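Local coordinates for hydrophilic protein, virA protein (Chromobacterium violaceum, PDB 3BO6) that probably acts as a phosphothreonine lyase effector, cleaving phosphate from phosphothreonine side chains by elimination rather than by hydrolysis, at residues E33-P38 / M51-Q56; S41-S46 / M66-E71; F84-Q89 / A132-Y137; R90-Q95 / S169-G174. All coordinates share one frame; numbering follows the deposited sequence.

Contact 1: E33-P38 / M51-Q56; sequences EALDAP and MSQGFQ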
loop_
_atom_site.group_PDB
_atom_site.type_symbol
_atom_site.label_atom_id
_atom_site.label_comp_id
_atom_site.label_asym_id
_atom_site.label_seq_id
_atom_site.Cartn_x
_atom_site.Cartn_y
_atom_site.Cartn_z
ATOM N N GLU A 33 3.714 16.118 -4.731
ATOM C CA GLU A 33 3.057 15.294 -5.744
ATOM C C GLU A 33 3.715 15.412 -7.106
ATOM O O GLU A 33 4.208 16.479 -7.507
ATOM C CB GLU A 33 1.570 15.624 -5.840
ATOM C CG GLU A 33 0.808 15.173 -4.616
ATOM C CD GLU A 33 -0.669 15.406 -4.730
ATOM O OE1 GLU A 33 -1.436 14.694 -4.043
ATOM O OE2 GLU A 33 -1.067 16.313 -5.486
ATOM N N ALA A 34 3.726 14.297 -7.817
ATOM C CA ALA A 34 4.183 14.302 -9.196
ATOM C C ALA A 34 3.137 14.923 -10.112
ATOM O O ALA A 34 1.977 14.506 -10.121
ATOM C CB ALA A 34 4.466 12.871 -9.646
ATOM N N LEU A 35 3.570 15.904 -10.893
ATOM C CA LEU A 35 2.853 16.358 -12.082
ATOM C C LEU A 35 3.306 15.530 -13.299
ATOM O O LEU A 35 4.435 15.040 -13.324
ATOM C CB LEU A 35 3.161 17.837 -12.322
ATOM C CG LEU A 35 4.624 18.246 -12.581
ATOM C CD1 LEU A 35 5.606 17.651 -11.559
ATOM C CD2 LEU A 35 5.072 17.917 -14.007
ATOM N N ASP A 36 2.438 15.357 -14.287
ATOM C CA ASP A 36 2.839 14.693 -15.531
ATOM C C ASP A 36 2.878 13.168 -15.424
ATOM O O ASP A 36 3.539 12.495 -16.216
ATOM C CB ASP A 36 4.200 15.209 -16.013
ATOM C CG ASP A 36 4.631 14.576 -17.322
ATOM O OD1 ASP A 36 3.789 14.476 -18.237
ATOM O OD2 ASP A 36 5.809 14.173 -17.432
ATOM N N ALA A 37 2.166 12.627 -14.448
ATOM C CA ALA A 37 2.078 11.183 -14.277
ATOM C C ALA A 37 1.158 10.614 -15.355
ATOM O O ALA A 37 0.391 11.363 -15.961
ATOM C CB ALA A 37 1.545 10.860 -12.884
ATOM N N PRO A 38 1.226 9.294 -15.603
ATOM C CA PRO A 38 0.285 8.696 -16.552
ATOM C C PRO A 38 -1.139 8.818 -16.022
ATOM O O PRO A 38 -1.327 8.986 -14.803
ATOM C CB PRO A 38 0.694 7.208 -16.567
ATOM C CG PRO A 38 2.057 7.167 -16.004
ATOM C CD PRO A 38 2.154 8.299 -15.042
ATOM N N MET A 51 8.055 4.203 -18.577
ATOM C CA MET A 51 8.583 4.881 -17.388
ATOM C C MET A 51 7.834 6.176 -17.099
ATOM O O MET A 51 7.444 6.906 -18.024
ATOM C CB MET A 51 10.058 5.262 -17.577
ATOM C CG MET A 51 11.026 4.124 -17.760
ATOM S SD MET A 51 11.379 3.257 -16.219
ATOM C CE MET A 51 11.767 4.590 -15.081
ATOM N N SER A 52 7.660 6.472 -15.814
ATOM C CA SER A 52 7.220 7.799 -15.392
ATOM C C SER A 52 7.745 8.088 -13.995
ATOM O O SER A 52 7.611 7.249 -13.102
ATOM C CB SER A 52 5.701 7.905 -15.419
ATOM O OG SER A 52 5.299 9.225 -15.064
ATOM N N GLN A 53 8.346 9.261 -13.816
ATOM C CA GLN A 53 8.834 9.707 -12.511
ATOM C C GLN A 53 9.778 8.711 -11.849
ATOM O O GLN A 53 9.792 8.574 -10.624
ATOM C CB GLN A 53 7.655 10.014 -11.583
ATOM C CG GLN A 53 6.739 11.120 -12.117
ATOM C CD GLN A 53 7.349 12.499 -11.963
ATOM O OE1 GLN A 53 8.368 12.665 -11.293
ATOM N NE2 GLN A 53 6.726 13.497 -12.578
ATOM N N GLY A 54 10.553 7.998 -12.657
ATOM C CA GLY A 54 11.487 7.024 -12.109
ATOM C C GLY A 54 10.882 5.682 -11.727
ATOM O O GLY A 54 11.588 4.813 -11.203
ATOM N N PHE A 55 9.588 5.503 -12.002
ATOM C CA PHE A 55 8.918 4.221 -11.803
ATOM C C PHE A 55 8.848 3.480 -13.147
ATOM O O PHE A 55 8.423 4.050 -14.156
ATOM C CB PHE A 55 7.490 4.435 -11.257
ATOM C CG PHE A 55 7.424 4.781 -9.790
ATOM C CD1 PHE A 55 7.681 6.073 -9.342
ATOM C CD2 PHE A 55 7.085 3.813 -8.852
ATOM C CE1 PHE A 55 7.610 6.375 -7.979
ATOM C CE2 PHE A 55 7.005 4.112 -7.512
ATOM C CZ PHE A 55 7.274 5.384 -7.065
ATOM N N GLN A 56 9.299 2.230 -13.166
ATOM C CA GLN A 56 9.096 1.343 -14.305
ATOM C C GLN A 56 7.649 0.879 -14.313
ATOM O O GLN A 56 7.126 0.461 -13.275
ATOM C CB GLN A 56 10.019 0.132 -14.181
ATOM C CG GLN A 56 11.504 0.489 -14.129
ATOM C CD GLN A 56 12.419 -0.725 -14.090
ATOM O OE1 GLN A 56 13.639 -0.598 -14.140
ATOM N NE2 GLN A 56 11.830 -1.906 -14.007
HETATM O O HOH W 1 5.424 10.286 -17.817
#
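Gln53 and Ser52, at the tip of the hairpin that joins strands 49-52 and 55-59, lean against the 33-38 loop at Ala34, Leu35 and Pro38. The tip is a type I' turn from Ser52 to Phe55, closed by backbone bonds in both directions between those two residues; both middle residues, Gln53 and Gly54, have positive phi.

The polar link is a weak one. Gln53 NE2 lies 2.9 Å from Leu35 O, but the N-H...O angle of 116° leaves the bond strongly bent. A water adds a second polar path: it is 3.0 Å from Ser52 OG, with the direction of that bond undecided, and gives a weak bond to Asp36 O at 3.3 Å.

The van der Waals contacts are small and come in two patches. At the first, the methyl of Ala34 rests on the end of the glutamine, with Ala34 CB 3.7 Å from Gln53 CD. A bend at chi2 (-75°) brings CD of Gln53 back to this methyl. At the second, Ser52 meets the Pro38 ring: Ser52 OG comes to 3.3 Å from Pro38 CD and Ser52 CB to 3.6 Å from the same carbon. With OG anti to the backbone N (chi1 -177°), the hydroxyl lies beside both the proline and the water.

Elsewhere on the loop, Ala37 and Pro38 touch Phe105, and Glu33 makes a salt bridge to Arg165. With one bent amide bond, one bridging water and a few van der Waals contacts to the Ala34 methyl and the Pro38 ring, all at the surface, the chemistry implies a light, partly solvent-mediated attachment of the hairpin tip to the loop.

Contact 2: S41-S46 / M66-E71; sequences SGMRQS and MHAHRE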
loop_
_atom_site.group_PDB
_atom_site.type_symbol
_atom_site.label_atom_id
_atom_site.label_comp_id
_atom_site.label_asym_id
_atom_site.label_seq_id
_atom_site.Cartn_x
_atom_site.Cartn_y
_atom_site.Cartn_z
ATOM N N SER A 41 -5.862 4.956 -18.117
ATOM C CA SER A 41 -5.897 4.301 -19.419
ATOM C C SER A 41 -4.503 4.242 -20.055
ATOM O O SER A 41 -4.158 3.265 -20.704
ATOM C CB SER A 41 -6.886 5.008 -20.345
ATOM O OG SER A 41 -6.980 4.327 -21.582
ATOM N N GLY A 42 -3.700 5.279 -19.844
ATOM C CA GLY A 42 -2.334 5.300 -20.341
ATOM C C GLY A 42 -1.452 4.262 -19.677
ATOM O O GLY A 42 -0.643 3.587 -20.327
ATOM N N MET A 43 -1.592 4.135 -18.366
ATOM C CA MET A 43 -0.810 3.118 -17.697
ATOM C C MET A 43 -1.112 1.717 -18.246
ATOM O O MET A 43 -0.213 0.863 -18.287
ATOM C CB MET A 43 -0.976 3.174 -16.185
ATOM C CG MET A 43 -0.055 2.196 -15.496
ATOM S SD MET A 43 0.239 2.591 -13.777
ATOM C CE MET A 43 1.342 1.251 -13.357
ATOM N N ARG A 44 -2.326 1.484 -18.737
ATOM C CA ARG A 44 -2.645 0.213 -19.391
ATOM C C ARG A 44 -1.770 -0.040 -20.622
ATOM O O ARG A 44 -1.529 -1.196 -21.009
ATOM C CB ARG A 44 -4.119 0.179 -19.797
ATOM C CG ARG A 44 -5.104 0.317 -18.642
ATOM C CD ARG A 44 -6.537 0.050 -19.114
ATOM N NE ARG A 44 -6.735 -1.361 -19.419
ATOM C CZ ARG A 44 -6.960 -1.855 -20.632
ATOM N NH1 ARG A 44 -7.055 -1.046 -21.680
ATOM N NH2 ARG A 44 -7.111 -3.165 -20.790
ATOM N N GLN A 45 -1.301 1.036 -21.243
ATOM C CA GLN A 45 -0.521 0.933 -22.471
ATOM C C GLN A 45 0.973 0.799 -22.227
ATOM O O GLN A 45 1.773 0.865 -23.164
ATOM C CB GLN A 45 -0.799 2.133 -23.379
ATOM C CG GLN A 45 -2.229 2.187 -23.835
ATOM C CD GLN A 45 -2.627 0.927 -24.571
ATOM O OE1 GLN A 45 -1.842 0.385 -25.360
ATOM N NE2 GLN A 45 -3.845 0.450 -24.325
ATOM N N SER A 46 1.354 0.584 -20.974
ATOM C CA SER A 46 2.767 0.463 -20.657
ATOM C C SER A 46 3.346 -0.743 -21.351
ATOM O O SER A 46 4.545 -0.804 -21.615
ATOM C CB SER A 46 2.968 0.309 -19.157
ATOM O OG SER A 46 2.505 1.456 -18.482
ATOM N N MET A 66 -1.771 -3.667 -13.511
ATOM C CA MET A 66 -0.727 -2.814 -14.060
ATOM C C MET A 66 0.209 -2.472 -12.910
ATOM O O MET A 66 -0.249 -2.185 -11.796
ATOM C CB MET A 66 -1.305 -1.553 -14.701
ATOM C CG MET A 66 -2.325 -1.875 -15.774
ATOM S SD MET A 66 -3.962 -1.351 -15.286
ATOM C CE MET A 66 -3.603 0.376 -15.092
ATOM N N HIS A 67 1.511 -2.527 -13.161
ATOM C CA HIS A 67 2.506 -2.487 -12.092
ATOM C C HIS A 67 3.406 -1.267 -12.214
ATOM O O HIS A 67 3.772 -0.860 -13.311
ATOM C CB HIS A 67 3.397 -3.727 -12.171
ATOM C CG HIS A 67 2.643 -5.018 -12.238
ATOM N ND1 HIS A 67 2.417 -5.797 -11.126
ATOM C CD2 HIS A 67 2.065 -5.666 -13.278
ATOM C CE1 HIS A 67 1.734 -6.873 -11.475
ATOM N NE2 HIS A 67 1.509 -6.819 -12.774
ATOM N N ALA A 68 3.836 -0.748 -11.068
ATOM C CA ALA A 68 4.802 0.324 -11.007
ATOM C C ALA A 68 5.835 -0.031 -9.952
ATOM O O ALA A 68 5.474 -0.418 -8.833
ATOM C CB ALA A 68 4.107 1.630 -10.630
ATOM N N HIS A 69 7.113 0.140 -10.273
ATOM C CA HIS A 69 8.154 -0.034 -9.269
ATOM C C HIS A 69 9.336 0.860 -9.575
ATOM O O HIS A 69 9.718 1.006 -10.720
ATOM C CB HIS A 69 8.586 -1.484 -9.110
ATOM C CG HIS A 69 9.354 -2.016 -10.269
ATOM N ND1 HIS A 69 8.746 -2.635 -11.338
ATOM C CD2 HIS A 69 10.683 -2.033 -10.526
ATOM C CE1 HIS A 69 9.668 -3.008 -12.210
ATOM N NE2 HIS A 69 10.851 -2.656 -11.738
ATOM N N ARG A 70 9.929 1.450 -8.546
ATOM C CA ARG A 70 11.080 2.317 -8.752
ATOM C C ARG A 70 12.256 1.564 -9.345
ATOM O O ARG A 70 12.613 0.478 -8.885
ATOM C CB ARG A 70 11.528 2.927 -7.428
ATOM C CG ARG A 70 10.630 4.030 -6.925
ATOM C CD ARG A 70 11.238 4.707 -5.714
ATOM N NE ARG A 70 10.584 5.972 -5.397
ATOM C CZ ARG A 70 9.986 6.237 -4.238
ATOM N NH1 ARG A 70 9.927 5.315 -3.289
ATOM N NH2 ARG A 70 9.430 7.428 -4.038
ATOM N N GLU A 71 12.862 2.154 -10.372
ATOM C CA GLU A 71 14.084 1.631 -10.934
ATOM C C GLU A 71 15.161 1.626 -9.859
ATOM O O GLU A 71 15.960 0.694 -9.777
ATOM C CB GLU A 71 14.489 2.495 -12.125
ATOM C CG GLU A 71 15.746 2.063 -12.822
ATOM C CD GLU A 71 16.018 2.928 -14.029
ATOM O OE1 GLU A 71 15.096 3.126 -14.848
ATOM O OE2 GLU A 71 17.140 3.420 -14.152
#
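Met43 and Arg44, of helix 40-44, lie against Met66 of strand 65-70, so this is a helix-on-sheet packing contact at the part of the antiparallel sheet where strand 65-70 runs between 55-59 and 113-117.

Met43 carries most of it, in the one of two modelled conformers described here. Its CG is anti to the backbone N (chi1 -175°) and the chain stays extended beyond, which lays the side chain over the strand. Met43 CB is 4.0 Å from Met66 CE, the two side chains passing at a slant. Farther out, the methyl CE of Met43 sits 3.9 Å from Ala68 CB; in this conformer it also approaches the backbone at His67 O, though how tightly is doubtful.

Arg44, also modelled twice, comes next and contributes its aliphatic part: CG is 3.9 Å from both SD and CE of Met66. Met66 is bent at chi2 (113°, off the staggered values) and again at chi3, and its CE touches both Arg44 CG and Met43 CB. The charged end of Arg44 looks elsewhere, forming a salt bridge through NE with Asp118.

Ser46 is buried and touches Leu57 of strand 55-59. It bonds back to Met43: Met43 O receives the Ser46 hydroxyl, OG to O 2.8 Å, and the Ser46 amide, N to O 3.1 Å, both from the same face of the carbonyl plane.

Contact 3: F84-Q89 / A132-Y137; sequences FHISVQ and AQFTLY. With SO4 (sulfate ion), chain C.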
loop_
_atom_site.group_PDB
_atom_site.type_symbol
_atom_site.label_atom_id
_atom_site.label_comp_id
_atom_site.label_asym_id
_atom_site.label_seq_id
_atom_site.Cartn_x
_atom_site.Cartn_y
_atom_site.Cartn_z
ATOM N N PHE A 84 -0.703 -2.903 1.878
ATOM C CA PHE A 84 -1.989 -2.241 1.971
ATOM C C PHE A 84 -2.794 -2.453 0.715
ATOM O O PHE A 84 -2.241 -2.568 -0.378
ATOM C CB PHE A 84 -1.824 -0.720 2.125
ATOM C CG PHE A 84 -1.088 -0.301 3.355
ATOM C CD1 PHE A 84 0.193 0.238 3.266
ATOM C CD2 PHE A 84 -1.697 -0.370 4.596
ATOM C CE1 PHE A 84 0.875 0.666 4.406
ATOM C CE2 PHE A 84 -1.031 0.054 5.748
ATOM C CZ PHE A 84 0.266 0.567 5.641
ATOM N N HIS A 85 -4.110 -2.439 0.868
ATOM C CA HIS A 85 -5.000 -2.331 -0.272
ATOM C C HIS A 85 -5.745 -1.020 -0.143
ATOM O O HIS A 85 -5.889 -0.474 0.964
ATOM C CB HIS A 85 -5.991 -3.489 -0.269
ATOM C CG HIS A 85 -5.348 -4.826 -0.426
ATOM N ND1 HIS A 85 -5.327 -5.762 0.581
ATOM C CD2 HIS A 85 -4.711 -5.388 -1.482
ATOM C CE1 HIS A 85 -4.699 -6.847 0.156
ATOM N NE2 HIS A 85 -4.324 -6.647 -1.095
ATOM N N ILE A 86 -6.216 -0.516 -1.279
ATOM C CA ILE A 86 -7.093 0.649 -1.326
ATOM C C ILE A 86 -8.374 0.240 -2.044
ATOM O O ILE A 86 -8.317 -0.315 -3.151
ATOM C CB ILE A 86 -6.454 1.831 -2.076
ATOM C CG1 ILE A 86 -5.038 2.096 -1.555
ATOM C CG2 ILE A 86 -7.333 3.090 -1.922
ATOM C CD1 ILE A 86 -4.308 3.227 -2.294
ATOM N N SER A 87 -9.521 0.476 -1.414
ATOM C CA SER A 87 -10.814 0.069 -1.974
ATOM C C SER A 87 -11.675 1.277 -2.316
ATOM O O SER A 87 -12.025 2.076 -1.432
ATOM C CB SER A 87 -11.580 -0.817 -0.982
ATOM O OG SER A 87 -10.841 -1.977 -0.674
ATOM N N VAL A 88 -11.990 1.422 -3.597
ATOM C CA VAL A 88 -12.960 2.419 -4.036
ATOM C C VAL A 88 -14.134 1.738 -4.734
ATOM O O VAL A 88 -14.108 0.520 -4.998
ATOM C CB VAL A 88 -12.315 3.473 -4.964
ATOM C CG1 VAL A 88 -11.180 4.206 -4.248
ATOM C CG2 VAL A 88 -11.824 2.838 -6.265
ATOM N N GLN A 89 -15.188 2.493 -5.001
ATOM C CA GLN A 89 -16.310 1.933 -5.746
ATOM C C GLN A 89 -15.816 1.410 -7.106
ATOM O O GLN A 89 -15.028 2.072 -7.784
ATOM C CB GLN A 89 -17.400 2.992 -5.908
ATOM C CG GLN A 89 -18.805 2.415 -6.068
ATOM C CD GLN A 89 -19.058 1.963 -7.481
ATOM O OE1 GLN A 89 -18.585 2.586 -8.428
ATOM N NE2 GLN A 89 -19.799 0.867 -7.638
ATOM N N ALA A 132 -10.128 -3.260 -3.088
ATOM C CA ALA A 132 -8.720 -3.626 -3.167
ATOM C C ALA A 132 -8.164 -3.519 -4.585
ATOM O O ALA A 132 -7.423 -4.397 -5.041
ATOM C CB ALA A 132 -8.502 -5.042 -2.620
ATOM N N GLN A 133 -8.525 -2.438 -5.276
ATOM C CA GLN A 133 -8.069 -2.235 -6.648
ATOM C C GLN A 133 -6.652 -1.675 -6.712
ATOM O O GLN A 133 -6.034 -1.657 -7.782
ATOM C CB GLN A 133 -9.035 -1.345 -7.424
ATOM C CG GLN A 133 -10.457 -1.885 -7.432
ATOM C CD GLN A 133 -11.359 -1.218 -6.416
ATOM O OE1 GLN A 133 -10.893 -0.585 -5.462
ATOM N NE2 GLN A 133 -12.668 -1.364 -6.596
ATOM N N PHE A 134 -6.133 -1.198 -5.584
ATOM C CA PHE A 134 -4.722 -0.827 -5.497
ATOM C C PHE A 134 -4.065 -1.677 -4.430
ATOM O O PHE A 134 -4.646 -1.885 -3.361
ATOM C CB PHE A 134 -4.535 0.650 -5.097
ATOM C CG PHE A 134 -5.156 1.640 -6.056
ATOM C CD1 PHE A 134 -4.363 2.403 -6.900
ATOM C CD2 PHE A 134 -6.528 1.820 -6.080
ATOM C CE1 PHE A 134 -4.948 3.323 -7.784
ATOM C CE2 PHE A 134 -7.109 2.721 -6.959
ATOM C CZ PHE A 134 -6.319 3.470 -7.794
ATOM N N THR A 135 -2.867 -2.171 -4.713
ATOM C CA THR A 135 -2.065 -2.898 -3.734
ATOM C C THR A 135 -0.728 -2.185 -3.582
ATOM O O THR A 135 -0.051 -1.932 -4.569
ATOM C CB THR A 135 -1.845 -4.338 -4.206
ATOM O OG1 THR A 135 -3.118 -4.987 -4.359
ATOM C CG2 THR A 135 -0.994 -5.103 -3.193
ATOM N N LEU A 136 -0.374 -1.833 -2.348
ATOM C CA LEU A 136 0.873 -1.135 -2.040
ATOM C C LEU A 136 1.771 -2.057 -1.236
ATOM O O LEU A 136 1.351 -2.566 -0.188
ATOM C CB LEU A 136 0.598 0.113 -1.185
ATOM C CG LEU A 136 -0.536 1.055 -1.582
ATOM C CD1 LEU A 136 -0.681 2.169 -0.553
ATOM C CD2 LEU A 136 -0.264 1.646 -2.947
ATOM N N TYR A 137 3.002 -2.256 -1.693
ATOM C CA TYR A 137 3.956 -3.125 -1.011
ATOM C C TYR A 137 4.906 -2.310 -0.157
ATOM O O TYR A 137 5.636 -1.457 -0.670
ATOM C CB TYR A 137 4.735 -3.952 -2.035
ATOM C CG TYR A 137 3.838 -4.814 -2.886
ATOM C CD1 TYR A 137 3.471 -6.085 -2.482
ATOM C CD2 TYR A 137 3.329 -4.340 -4.074
ATOM C CE1 TYR A 137 2.642 -6.880 -3.287
ATOM C CE2 TYR A 137 2.510 -5.105 -4.866
ATOM C CZ TYR A 137 2.157 -6.359 -4.476
ATOM O OH TYR A 137 1.334 -7.066 -5.328
HETATM S S SO4 C . -3.344 -9.963 -1.769
HETATM O O1 SO4 C . -4.153 -9.757 -0.550
HETATM O O2 SO4 C . -2.167 -10.760 -1.455
HETATM O O3 SO4 C . -4.149 -10.662 -2.755
HETATM O O4 SO4 C . -2.901 -8.669 -2.293
#
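Phe84 and Leu136 pair through both backbone bonds, and Ile86 faces Phe134 two residues on, joining strands 82-86 and 134-137 as antiparallel neighbours in the sheet. Leu136 N to Phe84 O is 2.8 Å and nearly straight (173°); Ile86 N to Phe134 O is 2.9 Å.

The return bond is split. Ile86 O takes weak bonds from Gln133 N and Phe134 N, a classic beta bulge. Past it, side chains replace backbone partners: Ser87 OG accepts from Ala132 N at 2.8 Å, while the Gln133 amide grips Val88 at both ends. Gln133 OE1 receives Val88 N (3.0 Å) on a lone pair in the amide plane, and Gln133 NE2 donates to Val88 O (2.9 Å) and also to Ala129 O.

On the face of His85 and Thr135, the two side chains run alongside, Thr135 OG1 at the imidazole edge, 3.3 Å from His85 CD2. His85 NE2 donates to sulfate O4 (2.7 Å), and its ND1 is hydrogen-bonded to Asp180.

Lys83, Arg127, Arg192 and Arg199 also hold the sulfate. The ion is probably from the crystallisation liquor; so many donors around it are consistent with a site for the substrate phosphate.

Contact 4: R90-Q95 / S169-G174; sequences REQVPQ and SGLMPG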
loop_
_atom_site.group_PDB
_atom_site.type_symbol
_atom_site.label_atom_id
_atom_site.label_comp_id
_atom_site.label_asym_id
_atom_site.label_seq_id
_atom_site.Cartn_x
_atom_site.Cartn_y
_atom_site.Cartn_z
ATOM N N ARG A 90 -16.283 0.221 -7.486
ATOM C CA ARG A 90 -15.801 -0.477 -8.681
ATOM C C ARG A 90 -15.733 0.384 -9.943
ATOM O O ARG A 90 -14.776 0.298 -10.695
ATOM C CB ARG A 90 -16.662 -1.717 -8.937
ATOM C CG ARG A 90 -16.248 -2.558 -10.156
ATOM C CD ARG A 90 -17.061 -3.857 -10.260
ATOM N NE ARG A 90 -18.504 -3.615 -10.324
ATOM C CZ ARG A 90 -19.424 -4.531 -10.041
ATOM N NH1 ARG A 90 -19.053 -5.758 -9.682
ATOM N NH2 ARG A 90 -20.713 -4.231 -10.127
ATOM N N GLU A 91 -16.740 1.221 -10.167
ATOM C CA GLU A 91 -16.789 2.037 -11.381
ATOM C C GLU A 91 -15.922 3.307 -11.328
ATOM O O GLU A 91 -15.828 4.049 -12.317
ATOM C CB GLU A 91 -18.250 2.391 -11.714
ATOM C CG GLU A 91 -19.061 1.234 -12.327
ATOM C CD GLU A 91 -19.501 0.185 -11.312
ATOM O OE1 GLU A 91 -20.010 0.563 -10.242
ATOM O OE2 GLU A 91 -19.349 -1.028 -11.592
ATOM N N GLN A 92 -15.293 3.556 -10.179
ATOM C CA GLN A 92 -14.526 4.788 -9.963
ATOM C C GLN A 92 -12.997 4.594 -9.965
ATOM O O GLN A 92 -12.256 5.504 -9.617
ATOM C CB GLN A 92 -14.972 5.469 -8.657
ATOM C CG GLN A 92 -16.423 5.963 -8.708
ATOM C CD GLN A 92 -16.910 6.555 -7.403
ATOM O OE1 GLN A 92 -16.145 6.713 -6.462
ATOM N NE2 GLN A 92 -18.203 6.858 -7.333
ATOM N N VAL A 93 -12.521 3.428 -10.378
ATOM C CA VAL A 93 -11.078 3.197 -10.374
ATOM C C VAL A 93 -10.261 4.213 -11.196
ATOM O O VAL A 93 -9.258 4.716 -10.720
ATOM C CB VAL A 93 -10.736 1.733 -10.727
ATOM C CG1 VAL A 93 -9.246 1.545 -10.807
ATOM C CG2 VAL A 93 -11.325 0.808 -9.671
ATOM N N PRO A 94 -10.682 4.529 -12.436
ATOM C CA PRO A 94 -9.890 5.523 -13.168
ATOM C C PRO A 94 -9.834 6.878 -12.451
ATOM O O PRO A 94 -8.778 7.511 -12.441
ATOM C CB PRO A 94 -10.619 5.628 -14.522
ATOM C CG PRO A 94 -11.261 4.318 -14.682
ATOM C CD PRO A 94 -11.712 3.920 -13.291
ATOM N N GLN A 95 -10.948 7.322 -11.866
ATOM C CA GLN A 95 -10.968 8.567 -11.108
ATOM C C GLN A 95 -10.097 8.485 -9.850
ATOM O O GLN A 95 -9.436 9.453 -9.479
ATOM C CB GLN A 95 -12.401 8.941 -10.701
ATOM C CG GLN A 95 -13.341 9.210 -11.846
ATOM C CD GLN A 95 -14.181 8.000 -12.198
ATOM O OE1 GLN A 95 -13.659 6.932 -12.505
ATOM N NE2 GLN A 95 -15.500 8.166 -12.152
ATOM N N SER A 169 -11.366 14.272 -3.167
ATOM C CA SER A 169 -11.525 14.124 -4.619
ATOM C C SER A 169 -12.868 13.474 -4.959
ATOM O O SER A 169 -13.167 13.209 -6.119
ATOM C CB SER A 169 -10.371 13.313 -5.225
ATOM O OG SER A 169 -9.123 13.979 -5.023
ATOM N N GLY A 170 -13.678 13.215 -3.939
ATOM C CA GLY A 170 -15.019 12.707 -4.171
ATOM C C GLY A 170 -15.160 11.225 -4.486
ATOM O O GLY A 170 -16.129 10.811 -5.102
ATOM N N LEU A 171 -14.197 10.411 -4.061
ATOM C CA LEU A 171 -14.285 8.979 -4.310
ATOM C C LEU A 171 -15.139 8.307 -3.246
ATOM O O LEU A 171 -15.042 8.640 -2.074
ATOM C CB LEU A 171 -12.889 8.349 -4.292
ATOM C CG LEU A 171 -12.050 8.352 -5.574
ATOM C CD1 LEU A 171 -12.806 7.679 -6.724
ATOM C CD2 LEU A 171 -11.585 9.762 -5.964
ATOM N N MET A 172 -15.976 7.364 -3.663
ATOM C CA MET A 172 -16.723 6.531 -2.721
ATOM C C MET A 172 -15.891 5.312 -2.351
ATOM O O MET A 172 -15.203 4.748 -3.205
ATOM C CB MET A 172 -18.036 6.069 -3.352
ATOM C CG MET A 172 -19.112 7.127 -3.348
ATOM S SD MET A 172 -19.442 7.657 -1.663
ATOM C CE MET A 172 -19.941 6.098 -0.931
ATOM N N PRO A 173 -15.945 4.893 -1.075
ATOM C CA PRO A 173 -15.264 3.652 -0.681
ATOM C C PRO A 173 -15.853 2.443 -1.398
ATOM O O PRO A 173 -17.033 2.461 -1.781
ATOM C CB PRO A 173 -15.571 3.541 0.813
ATOM C CG PRO A 173 -15.738 4.992 1.261
ATOM C CD PRO A 173 -16.435 5.656 0.093
ATOM N N GLY A 174 -15.029 1.423 -1.595
ATOM C CA GLY A 174 -15.479 0.163 -2.158
ATOM C C GLY A 174 -15.707 -0.868 -1.076
ATOM O O GLY A 174 -15.848 -0.537 0.104
#
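The N-terminal cap position of helix 93-104, held by Gln92, meets the loop that leaves helix 149-168 through a Schellman motif at Gly170; Leu171 and Met172 are the loop residues it touches.

A single hydrogen bond joins the two. Met172 N donates to Gln92 OE1 at 2.9 Å with a nearly straight angle of 171°, arriving in the plane of the side-chain amide on a lone pair. The glutamine is extended beyond CG (chi2 176°), which carries its CD out from the helix start toward the loop backbone. The same OE1 lies 3.5 Å from Leu171 CD1. Gln92 and Leu171 run past each other in opposite senses, and Leu171 CD1 also packs on Gln92 CB at 3.6 Å. One turn in, Gln95 CB touches this methyl more loosely, at 4.2 Å. On the other flank, Met172, in the modelled conformer described, brings CB to 3.7 Å from Gln92 OE1.

Just ahead of the helix, Arg90 NE and Glu91 OE2 form a salt bridge of 3.0 Å, and Arg90 NH1 donates to Gln124 O.

Around this, the side chain of Leu171 goes on to Ala96 and Ala99 of helix 93-104, while its carbonyl accepts from Tyr188 OH. Backbone bonds between Met172 and Gln89 and between Gly174 and Ser87 lay the loop beside the extension of strand 82-86, so it spans from the end of helix 149-168, past the helix start, to the sheet.

How the contacts relate
From the N terminus, contact 1 closes the loop from 33-38 to the hairpin tip at 51-56, around helix 40-44. Contact 2 starts inside that loop and ends beyond it, at strand 65-70, so the two cross; they also touch, since strands 55-59 and 65-70 are neighbours in the sheet and Gln56 N lies 2.8 Å from His69 O. Contacts 3 and 4 follow in series and cross likewise: 84-89 pairs with 132-137, while 90-95 reaches the later loop 169-174. They meet where Gln89 and Ser87 bond to that loop. The first pair lies at the 49-52 end of the sheet; the second ties strands 134-137 and 82-86, toward the 189-193 end, to the start of helix 93-104 and the loop after helix 149-168.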